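Local coordinates for protein GH3 beta-N-acetylglucosaminidase (Paenibacillaceae, PDB 6K5J) that hydrolyses beta-linked terminal N-acetylglucosamine residues as a family 3 glycoside hydrolase, with a catalytic domain of the TIM-barrel clan, at residues 136-141 and 152-157; 182-187 and 211-216. All blocks are in the same frame, centred on the assembly; numbering follows the deposited sequence.

Overall arrangement
Contacts 1 and 2 lie side by side in the N-terminal TIM-barrel domain, their centres about 9 Å apart, and both reach the bound NAG. Both are buried; Thr157, at the margin of contact 1, is the one exposed residue among those touching. Contact 1 folds the loop between strand 132-133 and helix 158-174 onto itself, mainly through hydrogen bonds to backbone atoms, a serine hydroxyl and a water. Contact 2 packs the end of strand 178-184 against helix 213-222 with aromatic and aliphatic groups and no direct hydrogen bond. Segments 136-141 and 182-187 join the two: Leu138 N probably bonds to Lys182 O, and Asp139 OD2 to His183 ND1.

Contact 1 of 2, residues 136-141 and 152-157; sequences PSLDIN and RSYGGT. With NAG (2-acetamido-2-deoxy-beta-D-glucopyranose), chain B.
Ser153 meets Asp139 and Asn141 where two passes of one long loop, between strand 132-133 and helix 158-174 of the TIM-barrel domain, fold against each other; each pass holds an ST turn. The hydrogen bonds centre on the Ser153 hydroxyl, placed anti to its backbone N (chi1 161°). Ser153 OG donates to Asp139 O at 2.7 Å and accepts from Asn141 N at 3.2 Å, while Gly155 N closes its own ST turn on the same oxygen. Asn141 N also reaches Gly155 O at 3.1 Å. One water bridges the passes, donating to Ser137 O and Asp139 O and accepting from Tyr154 N, so Asp139 O is gripped twice. An alanine in place of Ser153 would probably leave Asp139 O with the water alone among these partners, Gly155 N without its turn-closing acceptor, and the two passes less firmly joined. In the other ST turn, Ser137 OG accepts from Asp139 N and donates to Asp139 OD2, whose carboxylate also binds His183 and the backbone of His187.

Van der Waals packing flanks these bonds. Ile140 CG2 presses on the backbone of Gly156, 3.3 Å from Gly156 C. The Tyr154 ring has Leu138 CD2 at its edge, and Tyr154 OH lies 3.4 Å from Pro136 CB; the ring continues onto Leu164 and Ala168 of helix 158-174.

Toward the sugar, Arg152 reaches with a chain bent at chi3 (72°), and its guanidinium is also tied to Glu85 and Val148. Arg152 NH2 makes weak bonds to NAG O3 and O7, whereas Arg152 NH1 donates to NAG O7, the acetamido oxygen, at 2.8 Å, with an N-H...O angle of 158°.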
ATOM      1  N   PRO A 136      -3.341   4.255   6.296  1.00 15.72           N
ATOM      2  CA  PRO A 136      -2.190   4.563   5.448  1.00 17.12           C
ATOM      3  C   PRO A 136      -0.868   4.046   6.013  1.00 21.01           C
ATOM      4  O   PRO A 136      -0.720   3.913   7.229  1.00 16.81           O
ATOM      5  CB  PRO A 136      -2.180   6.095   5.423  1.00 17.57           C
ATOM      6  CG  PRO A 136      -2.639   6.461   6.817  1.00 19.31           C
ATOM      7  CD  PRO A 136      -3.656   5.373   7.208  1.00 15.71           C
ATOM      8  N   SER A 137       0.088   3.772   5.130  1.00 16.22           N
ATOM      9  CA  SER A 137       1.471   3.690   5.578  1.00 19.03           C
ATOM     10  C   SER A 137       1.913   5.034   6.148  1.00 20.72           C
ATOM     11  O   SER A 137       1.774   6.072   5.493  1.00 18.30           O
ATOM     12  CB  SER A 137       2.390   3.307   4.421  1.00 18.09           C
ATOM     13  OG  SER A 137       3.754   3.519   4.770  1.00 17.65           O
ATOM     14  N   LEU A 138       2.443   5.009   7.376  1.00 16.96           N
ATOM     15  CA  LEU A 138       3.150   6.136   7.961  1.00 17.06           C
ATOM     16  C   LEU A 138       4.655   5.915   7.948  1.00 17.18           C
ATOM     17  O   LEU A 138       5.387   6.574   8.697  1.00 19.55           O
ATOM     18  CB  LEU A 138       2.663   6.396   9.392  1.00 18.02           C
ATOM     19  CG  LEU A 138       1.187   6.793   9.520  1.00 17.51           C
ATOM     20  CD1 LEU A 138       0.883   7.196  10.971  1.00 17.87           C
ATOM     21  CD2 LEU A 138       0.846   7.935   8.556  1.00 16.47           C
ATOM     22  N   ASP A 139       5.128   4.985   7.124  1.00 17.42           N
ATOM     23  CA  ASP A 139       6.564   4.792   6.990  1.00 17.24           C
ATOM     24  C   ASP A 139       7.190   6.007   6.316  1.00 20.74           C
ATOM     25  O   ASP A 139       6.587   6.642   5.446  1.00 18.81           O
ATOM     26  CB  ASP A 139       6.857   3.517   6.202  1.00 17.85           C
ATOM     27  CG  ASP A 139       6.140   2.295   6.776  1.00 20.23           C
ATOM     28  OD1 ASP A 139       6.364   1.965   7.964  1.00 19.05           O
ATOM     29  OD2 ASP A 139       5.354   1.663   6.041  1.00 18.76           O
ATOM     30  N   ILE A 140       8.402   6.347   6.748  1.00 17.91           N
ATOM     31  CA  ILE A 140       9.130   7.512   6.257  1.00 18.02           C
ATOM     32  C   ILE A 140      10.289   6.983   5.424  1.00 18.81           C
ATOM     33  O   ILE A 140      11.252   6.423   5.969  1.00 18.50           O
ATOM     34  CB  ILE A 140       9.627   8.408   7.405  1.00 17.73           C
ATOM     35  CG1 ILE A 140       8.457   8.919   8.250  1.00 18.06           C
ATOM     36  CG2 ILE A 140      10.417   9.602   6.859  1.00 18.06           C
ATOM     37  CD1 ILE A 140       8.863   9.339   9.680  1.00 21.02           C
ATOM     38  N   ASN A 141      10.201   7.140   4.101  1.00 16.65           N
ATOM     39  CA  ASN A 141      11.171   6.531   3.188  1.00 16.97           C
ATOM     40  C   ASN A 141      12.393   7.441   3.064  1.00 20.77           C
ATOM     41  O   ASN A 141      12.594   8.152   2.077  1.00 22.47           O
ATOM     42  CB  ASN A 141      10.540   6.262   1.827  1.00 20.63           C
ATOM     43  CG  ASN A 141      11.262   5.174   1.059  1.00 20.65           C
ATOM     44  OD1 ASN A 141      10.951   3.988   1.196  1.00 20.15           O
ATOM     45  ND2 ASN A 141      12.228   5.572   0.236  1.00 19.54           N
ATOM     46  N   ARG A 152       5.143   3.902  -1.581  1.00 17.57           N
ATOM     47  CA  ARG A 152       4.092   3.686  -0.590  1.00 16.66           C
ATOM     48  C   ARG A 152       4.188   4.645   0.592  1.00 17.86           C
ATOM     49  O   ARG A 152       3.240   4.724   1.379  1.00 18.19           O
ATOM     50  CB  ARG A 152       4.136   2.241  -0.081  1.00 17.41           C
ATOM     51  CG  ARG A 152       3.818   1.210  -1.144  1.00 18.27           C
ATOM     52  CD  ARG A 152       4.205  -0.180  -0.664  1.00 17.99           C
ATOM     53  NE  ARG A 152       3.292  -0.648   0.366  1.00 16.91           N
ATOM     54  CZ  ARG A 152       3.539  -1.660   1.193  1.00 20.06           C
ATOM     55  NH1 ARG A 152       4.696  -2.298   1.141  1.00 15.84           N
ATOM     56  NH2 ARG A 152       2.618  -2.038   2.070  1.00 17.30           N
ATOM     57  N   SER A 153       5.293   5.371   0.731  1.00 17.98           N
ATOM     58  CA  SER A 153       5.471   6.392   1.753  1.00 15.40           C
ATOM     59  C   SER A 153       5.184   7.766   1.159  1.00 17.05           C
ATOM     60  O   SER A 153       5.483   8.015  -0.010  1.00 17.39           O
ATOM     61  CB  SER A 153       6.906   6.364   2.295  1.00 18.01           C
ATOM     62  OG  SER A 153       7.229   7.581   2.949  1.00 18.96           O
ATOM     63  N   TYR A 154       4.611   8.671   1.972  1.00 17.13           N
ATOM     64  CA  TYR A 154       4.433  10.046   1.491  1.00 17.85           C
ATOM     65  C   TYR A 154       5.774  10.721   1.205  1.00 18.58           C
ATOM     66  O   TYR A 154       5.861  11.577   0.320  1.00 18.46           O
ATOM     67  CB  TYR A 154       3.661  10.900   2.501  1.00 16.46           C
ATOM     68  CG  TYR A 154       2.285  10.405   2.860  1.00 17.43           C
ATOM     69  CD1 TYR A 154       1.228  10.486   1.954  1.00 15.21           C
ATOM     70  CD2 TYR A 154       2.042   9.866   4.117  1.00 16.30           C
ATOM     71  CE1 TYR A 154      -0.041  10.038   2.297  1.00 17.35           C
ATOM     72  CE2 TYR A 154       0.787   9.414   4.464  1.00 16.52           C
ATOM     73  CZ  TYR A 154      -0.246   9.500   3.562  1.00 18.33           C
ATOM     74  OH  TYR A 154      -1.482   9.034   3.921  1.00 21.60           O
ATOM     75  N   GLY A 155       6.819  10.380   1.950  1.00 16.67           N
ATOM     76  CA  GLY A 155       8.090  11.037   1.728  1.00 17.77           C
ATOM     77  C   GLY A 155       9.056  10.764   2.864  1.00 18.43           C
ATOM     78  O   GLY A 155       8.809   9.920   3.729  1.00 18.48           O
ATOM     79  N   GLY A 156      10.154  11.514   2.845  1.00 18.29           N
ATOM     80  CA  GLY A 156      11.298  11.274   3.700  1.00 18.63           C
ATOM     81  C   GLY A 156      11.409  12.114   4.955  1.00 22.28           C
ATOM     82  O   GLY A 156      12.437  12.035   5.638  1.00 20.19           O
ATOM     83  N   THR A 157      10.391  12.894   5.311  1.00 20.96           N
ATOM     84  CA  THR A 157      10.435  13.647   6.557  1.00 23.58           C
ATOM     85  C   THR A 157       9.253  13.274   7.436  1.00 22.40           C
ATOM     86  O   THR A 157       8.158  12.985   6.945  1.00 20.17           O
ATOM     87  CB  THR A 157      10.424  15.161   6.332  1.00 20.17           C
ATOM     88  OG1 THR A 157       9.234  15.534   5.636  1.00 21.21           O
ATOM     89  CG2 THR A 157      11.654  15.602   5.554  1.00 24.97           C
TER
HETATM   90  C1  NAG B 601       2.238  -7.543   4.207  1.00 22.67           C
HETATM   91  C2  NAG B 601       2.476  -6.026   3.999  1.00 21.34           C
HETATM   92  C3  NAG B 601       1.339  -5.191   4.617  1.00 20.23           C
HETATM   93  C4  NAG B 601      -0.028  -5.723   4.209  1.00 19.76           C
HETATM   94  C5  NAG B 601      -0.112  -7.199   4.559  1.00 22.04           C
HETATM   95  C6  NAG B 601      -1.433  -7.841   4.197  1.00 21.53           C
HETATM   96  C7  NAG B 601       4.678  -4.908   3.954  1.00 21.16           C
HETATM   97  C8  NAG B 601       5.921  -4.602   4.743  1.00 18.32           C
HETATM   98  N2  NAG B 601       3.754  -5.643   4.583  1.00 18.72           N
HETATM   99  O1  NAG B 601       3.121  -8.232   3.387  1.00 27.90           O
HETATM  100  O3  NAG B 601       1.459  -3.831   4.211  1.00 18.61           O
HETATM  101  O4  NAG B 601      -1.056  -5.011   4.886  1.00 18.22           O
HETATM  102  O5  NAG B 601       0.902  -7.890   3.822  1.00 20.51           O
HETATM  103  O6  NAG B 601      -1.584  -7.958   2.787  1.00 21.88           O
HETATM  104  O7  NAG B 601       4.511  -4.490   2.810  1.00 20.36           O
HETATM  105  O   HOH W   1       4.097   7.433   4.579  1.00 16.05           O

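Contact 2 of 2, residues 182-187 and 211-216; sequences KHFPGH and LELAPF. With NAG (2-acetamido-2-deoxy-beta-D-glucopyranose), chain B.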
ATOM      1  N   LYS A 182       0.546   1.933   9.459  1.00 17.80           N
ATOM      2  CA  LYS A 182       1.528   0.859   9.360  1.00 18.76           C
ATOM      3  C   LYS A 182       2.833   1.449   8.828  1.00 16.70           C
ATOM      4  O   LYS A 182       2.832   2.519   8.220  1.00 17.07           O
ATOM      5  CB  LYS A 182       0.988  -0.279   8.467  1.00 17.00           C
ATOM      6  CG  LYS A 182       0.800   0.092   6.972  1.00 16.10           C
ATOM      7  CD  LYS A 182       0.101  -1.062   6.209  1.00 15.21           C
ATOM      8  CE  LYS A 182       0.114  -0.840   4.681  1.00 14.69           C
ATOM      9  NZ  LYS A 182      -0.688  -1.915   3.974  1.00 17.27           N
ATOM     10  N   HIS A 183       3.966   0.783   9.077  1.00 17.00           N
ATOM     11  CA  HIS A 183       4.148  -0.454   9.827  1.00 17.47           C
ATOM     12  C   HIS A 183       4.953  -0.121  11.090  1.00 17.81           C
ATOM     13  O   HIS A 183       6.162   0.140  11.011  1.00 18.59           O
ATOM     14  CB  HIS A 183       4.907  -1.498   8.990  1.00 15.57           C
ATOM     15  CG  HIS A 183       4.290  -1.796   7.650  1.00 14.50           C
ATOM     16  ND1 HIS A 183       4.448  -0.973   6.553  1.00 18.08           N
ATOM     17  CD2 HIS A 183       3.532  -2.839   7.232  1.00 18.15           C
ATOM     18  CE1 HIS A 183       3.817  -1.498   5.516  1.00 18.55           C
ATOM     19  NE2 HIS A 183       3.249  -2.629   5.901  1.00 19.24           N
ATOM     20  N   PHE A 184       4.289  -0.146  12.241  1.00 17.97           N
ATOM     21  CA  PHE A 184       4.872   0.396  13.467  1.00 18.53           C
ATOM     22  C   PHE A 184       6.029  -0.480  13.958  1.00 17.82           C
ATOM     23  O   PHE A 184       5.915  -1.708  13.967  1.00 18.62           O
ATOM     24  CB  PHE A 184       3.786   0.498  14.548  1.00 17.29           C
ATOM     25  CG  PHE A 184       4.274   1.072  15.852  1.00 17.77           C
ATOM     26  CD1 PHE A 184       4.780   0.244  16.845  1.00 18.61           C
ATOM     27  CD2 PHE A 184       4.214   2.437  16.090  1.00 18.54           C
ATOM     28  CE1 PHE A 184       5.240   0.770  18.052  1.00 19.61           C
ATOM     29  CE2 PHE A 184       4.658   2.979  17.297  1.00 21.17           C
ATOM     30  CZ  PHE A 184       5.179   2.145  18.278  1.00 17.78           C
ATOM     31  N   PRO A 185       7.134   0.123  14.446  1.00 17.92           N
ATOM     32  CA  PRO A 185       7.346   1.565  14.637  1.00 17.98           C
ATOM     33  C   PRO A 185       7.969   2.303  13.448  1.00 20.85           C
ATOM     34  O   PRO A 185       8.442   3.420  13.628  1.00 22.23           O
ATOM     35  CB  PRO A 185       8.298   1.616  15.843  1.00 18.52           C
ATOM     36  CG  PRO A 185       9.119   0.366  15.704  1.00 20.51           C
ATOM     37  CD  PRO A 185       8.165  -0.678  15.132  1.00 20.04           C
ATOM     38  N   GLY A 186       7.976   1.705  12.256  1.00 19.81           N
ATOM     39  CA  GLY A 186       8.459   2.437  11.100  1.00 17.14           C
ATOM     40  C   GLY A 186       9.394   1.622  10.232  1.00 18.79           C
ATOM     41  O   GLY A 186      10.503   1.294  10.650  1.00 20.62           O
ATOM     42  N   HIS A 187       8.956   1.317   9.012  1.00 17.31           N
ATOM     43  CA  HIS A 187       9.650   0.450   8.070  1.00 20.75           C
ATOM     44  C   HIS A 187      10.431   1.229   7.013  1.00 18.16           C
ATOM     45  O   HIS A 187      11.022   0.612   6.124  1.00 20.70           O
ATOM     46  CB  HIS A 187       8.616  -0.475   7.390  1.00 18.98           C
ATOM     47  CG  HIS A 187       9.136  -1.826   6.984  1.00 21.07           C
ATOM     48  ND1 HIS A 187      10.294  -2.002   6.249  1.00 18.20           N
ATOM     49  CD2 HIS A 187       8.610  -3.067   7.156  1.00 18.18           C
ATOM     50  CE1 HIS A 187      10.476  -3.292   6.018  1.00 20.79           C
ATOM     51  NE2 HIS A 187       9.473  -3.961   6.560  1.00 18.03           N
ATOM     52  N   LEU A 211      12.162  10.660  14.180  1.00 21.88           N
ATOM     53  CA  LEU A 211      11.802  10.310  12.812  1.00 20.24           C
ATOM     54  C   LEU A 211      10.705   9.248  12.806  1.00 19.41           C
ATOM     55  O   LEU A 211       9.519   9.593  12.747  1.00 21.48           O
ATOM     56  CB  LEU A 211      13.042   9.846  12.042  1.00 19.13           C
ATOM     57  CG  LEU A 211      12.796   9.792  10.523  1.00 22.41           C
ATOM     58  CD1 LEU A 211      12.524  11.188   9.985  1.00 20.76           C
ATOM     59  CD2 LEU A 211      13.960   9.139   9.784  1.00 23.67           C
ATOM     60  N   GLU A 212      11.096   7.971  12.919  1.00 20.46           N
ATOM     61  CA  GLU A 212      10.181   6.834  12.757  1.00 19.31           C
ATOM     62  C   GLU A 212       8.879   7.004  13.542  1.00 20.83           C
ATOM     63  O   GLU A 212       7.784   6.864  12.989  1.00 18.51           O
ATOM     64  CB  GLU A 212      10.885   5.544  13.197  1.00 22.46           C
ATOM     65  CG  GLU A 212      11.714   4.835  12.111  1.00 20.65           C
ATOM     66  CD  GLU A 212      13.047   5.521  11.798  1.00 25.66           C
ATOM     67  OE1 GLU A 212      13.434   6.466  12.515  1.00 22.30           O
ATOM     68  OE2 GLU A 212      13.718   5.104  10.827  1.00 25.80           O
ATOM     69  N   LEU A 213       8.980   7.294  14.842  1.00 19.59           N
ATOM     70  CA  LEU A 213       7.805   7.292  15.715  1.00 22.21           C
ATOM     71  C   LEU A 213       6.900   8.510  15.536  1.00 20.61           C
ATOM     72  O   LEU A 213       5.716   8.439  15.896  1.00 20.16           O
ATOM     73  CB  LEU A 213       8.250   7.205  17.183  1.00 18.24           C
ATOM     74  CG  LEU A 213       8.857   5.850  17.579  1.00 23.59           C
ATOM     75  CD1 LEU A 213       9.524   5.929  18.955  1.00 23.39           C
ATOM     76  CD2 LEU A 213       7.797   4.754  17.566  1.00 22.47           C
ATOM     77  N   ALA A 214       7.428   9.616  15.008  1.00 20.26           N
ATOM     78  CA  ALA A 214       6.701  10.886  15.043  1.00 18.72           C
ATOM     79  C   ALA A 214       5.340  10.831  14.354  1.00 21.43           C
ATOM     80  O   ALA A 214       4.354  11.299  14.950  1.00 21.49           O
ATOM     81  CB  ALA A 214       7.585  12.001  14.460  1.00 21.06           C
ATOM     82  N   PRO A 215       5.198  10.306  13.131  1.00 21.28           N
ATOM     83  CA  PRO A 215       3.853  10.289  12.530  1.00 21.34           C
ATOM     84  C   PRO A 215       2.898   9.349  13.242  1.00 20.61           C
ATOM     85  O   PRO A 215       1.696   9.647  13.307  1.00 19.22           O
ATOM     86  CB  PRO A 215       4.113   9.862  11.074  1.00 19.19           C
ATOM     87  CG  PRO A 215       5.417   9.170  11.106  1.00 20.99           C
ATOM     88  CD  PRO A 215       6.226   9.822  12.195  1.00 20.43           C
ATOM     89  N   PHE A 216       3.392   8.236  13.801  1.00 20.01           N
ATOM     90  CA  PHE A 216       2.516   7.366  14.584  1.00 20.80           C
ATOM     91  C   PHE A 216       1.989   8.081  15.826  1.00 19.14           C
ATOM     92  O   PHE A 216       0.808   7.947  16.164  1.00 18.21           O
ATOM     93  CB  PHE A 216       3.250   6.080  14.970  1.00 18.78           C
ATOM     94  CG  PHE A 216       3.555   5.189  13.796  1.00 20.13           C
ATOM     95  CD1 PHE A 216       2.557   4.416  13.220  1.00 17.03           C
ATOM     96  CD2 PHE A 216       4.837   5.135  13.260  1.00 17.12           C
ATOM     97  CE1 PHE A 216       2.832   3.592  12.129  1.00 17.58           C
ATOM     98  CE2 PHE A 216       5.120   4.307  12.173  1.00 18.25           C
ATOM     99  CZ  PHE A 216       4.118   3.529  11.617  1.00 14.89           C
TER
HETATM  100  C1  NAG B 601       2.238  -7.543   4.207  1.00 22.67           C
HETATM  101  C2  NAG B 601       2.476  -6.026   3.999  1.00 21.34           C
HETATM  102  C3  NAG B 601       1.339  -5.191   4.617  1.00 20.23           C
HETATM  103  C4  NAG B 601      -0.028  -5.723   4.209  1.00 19.76           C
HETATM  104  C5  NAG B 601      -0.112  -7.199   4.559  1.00 22.04           C
HETATM  105  C6  NAG B 601      -1.433  -7.841   4.197  1.00 21.53           C
HETATM  106  C7  NAG B 601       4.678  -4.908   3.954  1.00 21.16           C
HETATM  107  C8  NAG B 601       5.921  -4.602   4.743  1.00 18.32           C
HETATM  108  N2  NAG B 601       3.754  -5.643   4.583  1.00 18.72           N
HETATM  109  O1  NAG B 601       3.121  -8.232   3.387  1.00 27.90           O
HETATM  110  O3  NAG B 601       1.459  -3.831   4.211  1.00 18.61           O
HETATM  111  O4  NAG B 601      -1.056  -5.011   4.886  1.00 18.22           O
HETATM  112  O5  NAG B 601       0.902  -7.890   3.822  1.00 20.51           O
HETATM  113  O6  NAG B 601      -1.584  -7.958   2.787  1.00 21.88           O
HETATM  114  O7  NAG B 601       4.511  -4.490   2.810  1.00 20.36           O
HETATM  115  O   HOH W   2      12.685   2.620   9.667  1.00 21.05           O
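Phe184 turns its ring edge to the face of Phe216 in a T-shaped pair, with centroids 5.2 Å apart and planes at 83°. Phe184 CD2 stands 3.6 Å above the Phe216 plane, offset toward the rim, and Phe184 CA adds a CH-pi contact over the ring. Lys182 C and His183 N, the two atoms of a cis peptide bond, lie at the Phe216 edge, with Phe216 CZ 3.7 Å from Lys182 C. One face of the Phe184 ring carries Pro185 CB over its centre. The His183 ring is sandwiched between Lys182 CG, over the centre of one face, and the NAG methyl C8, nearer the rim of the other.

Leu213 CD2 completes the apolar patch, 3.6 Å from both Phe184 CE2 and Pro185 CB. Phe184 reaches this patch with CG anti to its backbone N (chi1 -179°), and Val250 and Leu255 of helix 249-258 pack on it as well. At Gly186 the chain passes so close to Glu212 that a side-chain carbon would collide with Glu212 CG. Glu212 CB touches Pro185 O at 3.3 Å, while the carboxylate forms a salt bridge with Arg207 and takes a water that also donates to Gly186 O.

Two polar ends of segment 182-187 reach the sugar. Lys182 NZ, bonded also to Phe134 O and Glu85, donates to NAG O3 at 2.9 Å, and His183 NE2 shares a hydrogen bond with that hydroxyl at 2.7 Å. With no direct hydrogen bond between the two segments, apolar packing on helix 213-222 probably helps to fix the corner at His183, whose ring and the neighbouring lysine both bond to NAG O3.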